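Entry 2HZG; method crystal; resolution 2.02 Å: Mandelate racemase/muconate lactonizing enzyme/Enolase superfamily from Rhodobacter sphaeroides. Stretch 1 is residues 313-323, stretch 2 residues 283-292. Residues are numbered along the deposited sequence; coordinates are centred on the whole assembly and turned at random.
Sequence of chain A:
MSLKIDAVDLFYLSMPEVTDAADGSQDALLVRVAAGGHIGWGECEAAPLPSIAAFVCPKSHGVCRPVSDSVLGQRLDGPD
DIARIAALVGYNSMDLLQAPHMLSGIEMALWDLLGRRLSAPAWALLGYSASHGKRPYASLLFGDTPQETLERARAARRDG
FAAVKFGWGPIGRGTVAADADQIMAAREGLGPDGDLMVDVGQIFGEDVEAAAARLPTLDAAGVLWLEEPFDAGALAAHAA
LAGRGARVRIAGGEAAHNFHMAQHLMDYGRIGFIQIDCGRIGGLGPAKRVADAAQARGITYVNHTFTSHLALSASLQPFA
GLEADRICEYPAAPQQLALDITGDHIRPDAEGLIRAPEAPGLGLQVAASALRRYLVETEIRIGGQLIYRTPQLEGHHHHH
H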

# COMPACT_ATOMS: atom_id res chain seq x y z
N SER A 313 -19.09 14.65 1.07
CA SER A 313 -19.23 15.22 2.39
C SER A 313 -18.00 14.87 3.22
O SER A 313 -17.41 15.75 3.84
CB SER A 313 -20.50 14.71 3.08
OG SER A 313 -20.38 14.99 4.46
N ALA A 314 -17.60 13.60 3.20
CA ALA A 314 -16.49 13.15 4.04
C ALA A 314 -15.20 13.86 3.65
O ALA A 314 -14.46 14.31 4.51
CB ALA A 314 -16.32 11.64 3.96
N SER A 315 -14.97 14.00 2.35
CA SER A 315 -13.71 14.59 1.89
C SER A 315 -13.69 16.12 1.98
O SER A 315 -12.64 16.72 1.87
CB SER A 315 -13.32 14.07 0.50
OG SER A 315 -12.83 12.70 0.57
N LEU A 316 -14.85 16.74 2.21
CA LEU A 316 -14.92 18.17 2.51
C LEU A 316 -14.64 18.44 3.99
O LEU A 316 -14.08 19.49 4.33
CB LEU A 316 -16.28 18.75 2.14
CG LEU A 316 -16.64 18.80 0.65
CD1 LEU A 316 -18.03 19.39 0.41
CD2 LEU A 316 -15.61 19.61 -0.08
N GLN A 317 -15.01 17.50 4.87
CA GLN A 317 -14.84 17.70 6.32
C GLN A 317 -13.43 18.20 6.71
O GLN A 317 -13.32 19.17 7.45
CB GLN A 317 -15.19 16.44 7.13
CG GLN A 317 -16.57 15.81 6.87
CD GLN A 317 -17.74 16.70 7.28
OE1 GLN A 317 -17.62 17.55 8.18
NE2 GLN A 317 -18.87 16.52 6.61
N PRO A 318 -12.35 17.57 6.20
CA PRO A 318 -11.01 17.94 6.69
C PRO A 318 -10.53 19.36 6.37
O PRO A 318 -9.51 19.79 6.93
CB PRO A 318 -10.10 16.92 6.00
CG PRO A 318 -11.03 15.78 5.62
CD PRO A 318 -12.25 16.48 5.20
N PHE A 319 -11.21 20.06 5.46
CA PHE A 319 -10.83 21.44 5.19
C PHE A 319 -12.01 22.40 5.27
O PHE A 319 -11.93 23.52 4.78
CB PHE A 319 -9.98 21.59 3.89
CG PHE A 319 -10.74 21.43 2.55
CD1 PHE A 319 -10.70 22.46 1.60
CD2 PHE A 319 -11.39 20.23 2.21
CE1 PHE A 319 -11.32 22.33 0.36
CE2 PHE A 319 -12.03 20.09 0.99
CZ PHE A 319 -11.99 21.14 0.04
N ALA A 320 -13.09 21.96 5.93
CA ALA A 320 -14.30 22.76 6.09
C ALA A 320 -13.98 24.12 6.72
O ALA A 320 -14.49 25.15 6.29
CB ALA A 320 -15.32 22.02 6.96
N GLY A 321 -13.13 24.12 7.74
CA GLY A 321 -12.84 25.35 8.48
C GLY A 321 -11.70 26.16 7.92
O GLY A 321 -11.34 27.18 8.50
N LEU A 322 -11.12 25.72 6.80
CA LEU A 322 -10.05 26.47 6.14
C LEU A 322 -10.62 27.36 5.04
O LEU A 322 -10.77 26.95 3.88
CB LEU A 322 -8.98 25.53 5.60
CG LEU A 322 -8.35 24.55 6.60
CD1 LEU A 322 -7.26 23.76 5.87
CD2 LEU A 322 -7.79 25.27 7.83
N GLU A 323 -10.96 28.59 5.42
CA GLU A 323 -11.71 29.47 4.55
C GLU A 323 -11.04 29.75 3.21
O GLU A 323 -11.72 29.80 2.19
CB GLU A 323 -12.03 30.77 5.27
CG GLU A 323 -12.99 31.65 4.46
CD GLU A 323 -13.49 32.86 5.23
OE1 GLU A 323 -13.06 33.06 6.39
OE2 GLU A 323 -14.32 33.59 4.66
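Stretch 2 (283-292) GLGPAKRVAD

Small side chains let a helix come very close to a neighbouring piece of backbone, and the contact between residues 313-323 and 283-292 of this enolase superfamily member is a compact example. Stretch 2 is helical from Leu284 through Asp292, with Gly283 at the N-cap position; the phi/psi of 98/-156° at that glycine would jam any CB against the preceding carbonyl. Successive i to i+4 backbone hydrogen bonds, such as Lys288 N to Leu284 O at 2.8 Å, hold the helix together. It lies on stretch 1 with the two chains running in the same general direction: Leu284 meets the beginning of the contact, Ala287 and Lys288 its middle, and Ala291 its end.

Stretch 1 enters as the last part of a helix. Ser313 stays out of reach, but Ala314 meets the first residue of the partner helix, its CB 4.0 Å from Leu284 CD1 and its carbonyl O 3.7 Å from the same methyl. The CA-to-CB bond of Leu284 points sideways, yet the end of its side chain comes nearer and reaches this neighbour. Gln317 starts toward stretch 2, placing CG 3.9 Å from Leu284 CD2, but its end leads away: with chi1 and chi2 both m, NE2 folds back to donate a hydrogen bond to Ser313 OG at 3.0 Å. NE2 thus finds an acceptor within its own stretch, while the aliphatic part of the chain packs against Leu284.

Pro318 is the centre of the contact. Its CA is 4.5 Å from that of Lys288, a very short backbone separation, and it has the largest covered area of any residue in either stretch. The ring sets CG 3.4 Å from Ala287 CB and CB 3.7 Å from Lys288 N, while the carbonyl O lies 3.3 Å from Ala291 CB. Alanines at these two positions, one helical turn apart, each bring a methyl group up to the proline. Lys288 itself leads its end away, where NZ forms a salt bridge with Asp292 OD1 at 2.8 Å.

Beyond the proline, a type I turn from Phe319 to Leu322 redirects the chain, closed by Leu322 N to Phe319 O at 3.1 Å. The end of Phe319 leads away, and Ala320 and Gly321 make no contact. Leu322 then points toward the helix again, bringing CD1 to 4.2 Å from Ala291 CB. No hydrogen bond crosses between the stretches; close packing alone joins them, burying 321 Å² in total.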

# COMPACT_ATOMS: atom_id res chain seq x y z
N GLY A 283 -9.71 7.79 6.43
CA GLY A 283 -10.83 8.57 6.92
C GLY A 283 -10.48 10.01 7.24
O GLY A 283 -9.52 10.57 6.69
N LEU A 284 -11.27 10.62 8.12
CA LEU A 284 -11.20 12.06 8.37
C LEU A 284 -9.96 12.44 9.17
O LEU A 284 -9.38 13.49 8.94
CB LEU A 284 -12.46 12.54 9.11
CG LEU A 284 -13.74 12.86 8.29
CD1 LEU A 284 -14.05 11.86 7.20
CD2 LEU A 284 -14.97 13.12 9.18
N GLY A 285 -9.60 11.59 10.13
CA GLY A 285 -8.44 11.85 10.99
C GLY A 285 -7.16 12.13 10.22
O GLY A 285 -6.58 13.20 10.37
N PRO A 286 -6.68 11.14 9.43
CA PRO A 286 -5.45 11.33 8.64
C PRO A 286 -5.58 12.49 7.66
O PRO A 286 -4.62 13.23 7.48
CB PRO A 286 -5.29 10.00 7.90
CG PRO A 286 -6.00 9.02 8.78
CD PRO A 286 -7.19 9.76 9.29
N ALA A 287 -6.76 12.66 7.06
CA ALA A 287 -7.00 13.75 6.14
C ALA A 287 -6.86 15.12 6.81
O ALA A 287 -6.23 16.02 6.27
CB ALA A 287 -8.38 13.59 5.51
N LYS A 288 -7.46 15.28 7.99
CA LYS A 288 -7.32 16.48 8.80
C LYS A 288 -5.84 16.70 9.19
O LYS A 288 -5.35 17.84 9.21
CB LYS A 288 -8.20 16.36 10.05
CG LYS A 288 -8.06 17.48 11.06
CD LYS A 288 -8.55 18.83 10.54
CE LYS A 288 -8.68 19.87 11.70
NZ LYS A 288 -7.43 19.93 12.52
N ARG A 289 -5.16 15.62 9.51
CA ARG A 289 -3.73 15.68 9.80
C ARG A 289 -2.97 16.25 8.59
O ARG A 289 -2.13 17.12 8.75
CB ARG A 289 -3.21 14.31 10.22
CG ARG A 289 -1.83 14.33 10.81
CD ARG A 289 -1.39 12.95 11.18
NE ARG A 289 0.04 12.95 11.53
CZ ARG A 289 0.78 11.87 11.62
NH1 ARG A 289 0.24 10.67 11.38
NH2 ARG A 289 2.06 11.99 11.95
N VAL A 290 -3.32 15.80 7.38
CA VAL A 290 -2.74 16.38 6.14
C VAL A 290 -3.06 17.87 5.98
O VAL A 290 -2.17 18.69 5.69
CB VAL A 290 -3.18 15.61 4.85
CG1 VAL A 290 -2.57 16.27 3.57
CG2 VAL A 290 -2.78 14.16 4.94
N ALA A 291 -4.33 18.22 6.20
CA ALA A 291 -4.76 19.62 6.09
C ALA A 291 -3.98 20.56 7.03
O ALA A 291 -3.54 21.64 6.60
CB ALA A 291 -6.28 19.74 6.31
N ASP A 292 -3.78 20.14 8.28
CA ASP A 292 -2.93 20.87 9.24
C ASP A 292 -1.49 21.00 8.68
O ASP A 292 -0.90 22.09 8.72
CB ASP A 292 -2.85 20.14 10.59
CG ASP A 292 -4.19 20.04 11.33
OD1 ASP A 292 -5.19 20.68 10.95
OD2 ASP A 292 -4.24 19.29 12.34